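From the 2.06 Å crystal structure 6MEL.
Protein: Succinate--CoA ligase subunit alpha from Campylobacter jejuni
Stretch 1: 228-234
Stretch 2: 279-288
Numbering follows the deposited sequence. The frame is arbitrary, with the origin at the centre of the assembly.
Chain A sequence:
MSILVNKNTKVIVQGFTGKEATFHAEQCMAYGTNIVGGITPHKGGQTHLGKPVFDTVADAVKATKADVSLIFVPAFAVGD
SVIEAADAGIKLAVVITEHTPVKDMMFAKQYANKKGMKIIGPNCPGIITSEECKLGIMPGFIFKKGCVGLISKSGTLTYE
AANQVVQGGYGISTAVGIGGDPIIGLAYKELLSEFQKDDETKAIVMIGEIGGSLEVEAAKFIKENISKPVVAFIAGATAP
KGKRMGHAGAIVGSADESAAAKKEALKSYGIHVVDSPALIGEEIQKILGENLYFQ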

# COMPACT_ATOMS: atom_id res chain seq x y z
N LYS A 228 -0.00 -11.48 28.84
CA LYS A 228 1.32 -10.86 28.76
C LYS A 228 1.17 -9.41 28.31
O LYS A 228 0.28 -9.08 27.53
N PRO A 229 2.00 -8.50 28.87
CA PRO A 229 1.96 -7.09 28.48
C PRO A 229 2.29 -6.88 27.00
O PRO A 229 3.20 -7.53 26.47
N VAL A 230 1.59 -5.92 26.40
CA VAL A 230 1.74 -5.55 25.03
C VAL A 230 2.03 -4.05 24.93
O VAL A 230 1.29 -3.22 25.52
N VAL A 231 3.08 -3.72 24.17
CA VAL A 231 3.44 -2.38 23.81
C VAL A 231 3.09 -2.21 22.34
O VAL A 231 3.46 -3.08 21.55
N ALA A 232 2.48 -1.08 21.98
CA ALA A 232 2.10 -0.78 20.59
C ALA A 232 2.63 0.57 20.17
O ALA A 232 2.59 1.56 20.93
N PHE A 233 3.16 0.60 18.94
CA PHE A 233 3.43 1.83 18.23
C PHE A 233 2.75 1.71 16.86
O PHE A 233 2.99 0.74 16.16
N ILE A 234 1.95 2.70 16.50
CA ILE A 234 1.20 2.74 15.28
C ILE A 234 1.73 3.91 14.48
O ILE A 234 1.47 5.03 14.82
N LEU A 279 10.63 5.81 21.93
CA LEU A 279 10.44 5.41 23.33
C LEU A 279 9.85 3.99 23.50
O LEU A 279 9.32 3.65 24.57
N ILE A 280 9.98 3.13 22.47
CA ILE A 280 9.50 1.76 22.55
C ILE A 280 10.33 0.96 23.57
O ILE A 280 9.76 0.20 24.38
N GLY A 281 11.66 1.06 23.48
CA GLY A 281 12.55 0.43 24.46
C GLY A 281 12.22 0.87 25.89
O GLY A 281 12.11 0.07 26.80
N GLU A 282 12.03 2.18 26.07
CA GLU A 282 11.73 2.71 27.38
C GLU A 282 10.43 2.11 27.92
O GLU A 282 10.33 1.88 29.12
N GLU A 283 9.44 1.87 27.04
CA GLU A 283 8.17 1.33 27.51
C GLU A 283 8.38 -0.08 28.05
O GLU A 283 7.83 -0.47 29.09
N ILE A 284 9.18 -0.87 27.34
CA ILE A 284 9.51 -2.20 27.81
C ILE A 284 10.21 -2.14 29.19
O ILE A 284 9.92 -2.97 30.06
N GLN A 285 11.14 -1.21 29.39
CA GLN A 285 11.80 -1.02 30.70
C GLN A 285 10.79 -0.66 31.80
O GLN A 285 10.87 -1.19 32.88
N LYS A 286 9.83 0.21 31.50
CA LYS A 286 8.77 0.50 32.46
C LYS A 286 8.07 -0.78 32.89
O LYS A 286 7.71 -0.93 34.07
N ILE A 287 7.78 -1.65 31.91
CA ILE A 287 6.97 -2.80 32.18
C ILE A 287 7.80 -3.84 32.95
O ILE A 287 7.33 -4.36 33.94
N LEU A 288 9.00 -4.14 32.47
CA LEU A 288 9.73 -5.28 32.97
C LEU A 288 10.65 -4.88 34.13
O LEU A 288 11.08 -5.73 34.85

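A helix laid against a β-strand offers a compact lesson in how alternation on one element meets periodicity on the other. In the alpha subunit of succinate--CoA ligase from Campylobacter jejuni, strand 230-234 and helix 280-288 run nearly antiparallel, at 162°, with their axes 9.2 Å apart at closest approach. Every second residue of the first stretch, Pro229, Val231 and Phe233, directs its CA-to-CB bond toward the helix, while Val230 and Ala232 point away. The helix replies with Ile280, the neighbours Glu283 and Ile284, and Ile287. Because the directions oppose, Pro229 lies by Ile287 at one end and Phe233 by Ile280 at the other.

Val231 is the central bump. With chi1 at 170° (t), it sends its two methyl groups into a hollow lined by all four of these helical residues, and it is the residue most covered by the opposing stretch. Its CG2 sits 3.4 Å from CD1 of Ile287, a tight contact, and 3.9 Å from CD1 of Ile284; the same methyl lies 3.7 Å from CG of Glu283, so the aliphatic part of an acidic side chain serves as part of the wall. On the other branch, CG1 of Val231 comes within 4.4 Å of CG2 of Ile280, a looser fit.

The isoleucines reach this hollow differently. Ile287 (m, t) points toward the strand and reaches two residues at once: its CD1 meets Val231 and lies 4.2 Å from CB of Pro229, and its CG2 is 3.6 Å from CG of Pro229, whose ring has a C-gamma exo pucker. Ile280 (m, t) and Ile284 (m, m) leave the helix sideways, yet the ends of both side chains come nearer the strand. Ile280 thereby places CD1 3.9 Å from CB of Phe233. The Phe233 side chain (chi1 174°, t; chi2 76°) starts toward the helix but its end leads away, and Ile280 CD1 approaches the ring obliquely.

No hydrogen bond or salt bridge crosses between the two stretches; the contact rests on shape, burying 312 Å² in total over both sides. Glu283 finds its polar partner within the helix. Glu283 (t, p) packs its CG against Val231, while its OE1 forms a salt bridge with NZ of Lys286 at 2.9 Å, through which the lysine donates a hydrogen bond. A single side chain can thus lend its methylene groups to an apolar contact and have its charge met by a neighbour on the same helix.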

# COMPACT_ATOMS: atom_id res chain seq x y z
CB LYS A 228 2.25 -11.64 27.82
CG LYS A 228 2.50 -13.05 28.34
CD LYS A 228 3.51 -13.87 27.58
CE LYS A 228 3.60 -15.28 28.17
NZ LYS A 228 4.37 -16.18 27.27
CB PRO A 229 3.03 -6.39 29.32
CG PRO A 229 3.51 -7.42 30.31
CD PRO A 229 3.00 -8.78 29.90
CB VAL A 230 0.48 -5.90 24.23
CG1 VAL A 230 0.62 -5.42 22.80
CG2 VAL A 230 0.20 -7.39 24.29
CB VAL A 231 4.94 -2.13 24.04
CG1 VAL A 231 5.41 -0.80 23.45
CG2 VAL A 231 5.31 -2.21 25.51
CB ALA A 232 0.62 -0.85 20.36
CB PHE A 233 4.93 2.11 18.05
CG PHE A 233 5.18 3.33 17.18
CD1 PHE A 233 4.98 4.61 17.69
CD2 PHE A 233 5.46 3.22 15.84
CE1 PHE A 233 5.13 5.74 16.88
CE2 PHE A 233 5.58 4.34 15.03
CZ PHE A 233 5.41 5.59 15.55
CB ILE A 234 -0.32 2.88 15.50
CG1 ILE A 234 -0.89 1.86 16.49
CG2 ILE A 234 -1.05 2.81 14.15
CD1 ILE A 234 -0.61 0.39 16.12
CB LEU A 279 9.55 6.47 23.98
CG LEU A 279 10.06 7.90 23.89
CD1 LEU A 279 9.20 8.82 24.77
CD2 LEU A 279 11.52 8.02 24.32
CB ILE A 280 9.51 1.10 21.15
CG1 ILE A 280 8.55 1.83 20.20
CG2 ILE A 280 9.17 -0.39 21.23
CD1 ILE A 280 8.76 1.44 18.73
CB GLU A 282 11.63 4.22 27.35
CG GLU A 282 12.98 4.91 27.24
CD GLU A 282 12.87 6.42 27.50
OE1 GLU A 282 11.84 6.85 28.05
OE2 GLU A 282 13.78 7.16 27.08
CB GLU A 283 7.09 1.34 26.43
CG GLU A 283 5.70 1.18 26.96
CD GLU A 283 5.17 2.37 27.76
OE1 GLU A 283 5.85 3.40 27.80
OE2 GLU A 283 4.11 2.23 28.36
CB ILE A 284 10.34 -2.94 26.75
CG1 ILE A 284 9.47 -3.42 25.57
CG2 ILE A 284 11.12 -4.07 27.36
CD1 ILE A 284 8.44 -4.47 25.90
CB GLN A 285 12.82 0.11 30.67
CG GLN A 285 13.99 -0.17 29.76
CD GLN A 285 14.94 0.99 29.90
OE1 GLN A 285 15.00 1.88 29.07
NE2 GLN A 285 15.60 1.03 31.05
CB LYS A 286 7.68 1.39 31.89
CG LYS A 286 8.00 2.88 31.85
CD LYS A 286 6.71 3.68 31.70
CE LYS A 286 6.88 4.98 30.93
NZ LYS A 286 5.70 5.23 30.05
CB ILE A 287 6.39 -3.38 30.88
CG1 ILE A 287 5.28 -2.49 30.30
CG2 ILE A 287 5.90 -4.81 31.08
CD1 ILE A 287 5.05 -2.73 28.83
CB LEU A 288 10.56 -5.88 31.83
CG LEU A 288 9.76 -6.56 30.73
CD1 LEU A 288 10.72 -7.17 29.72
CD2 LEU A 288 8.83 -7.63 31.28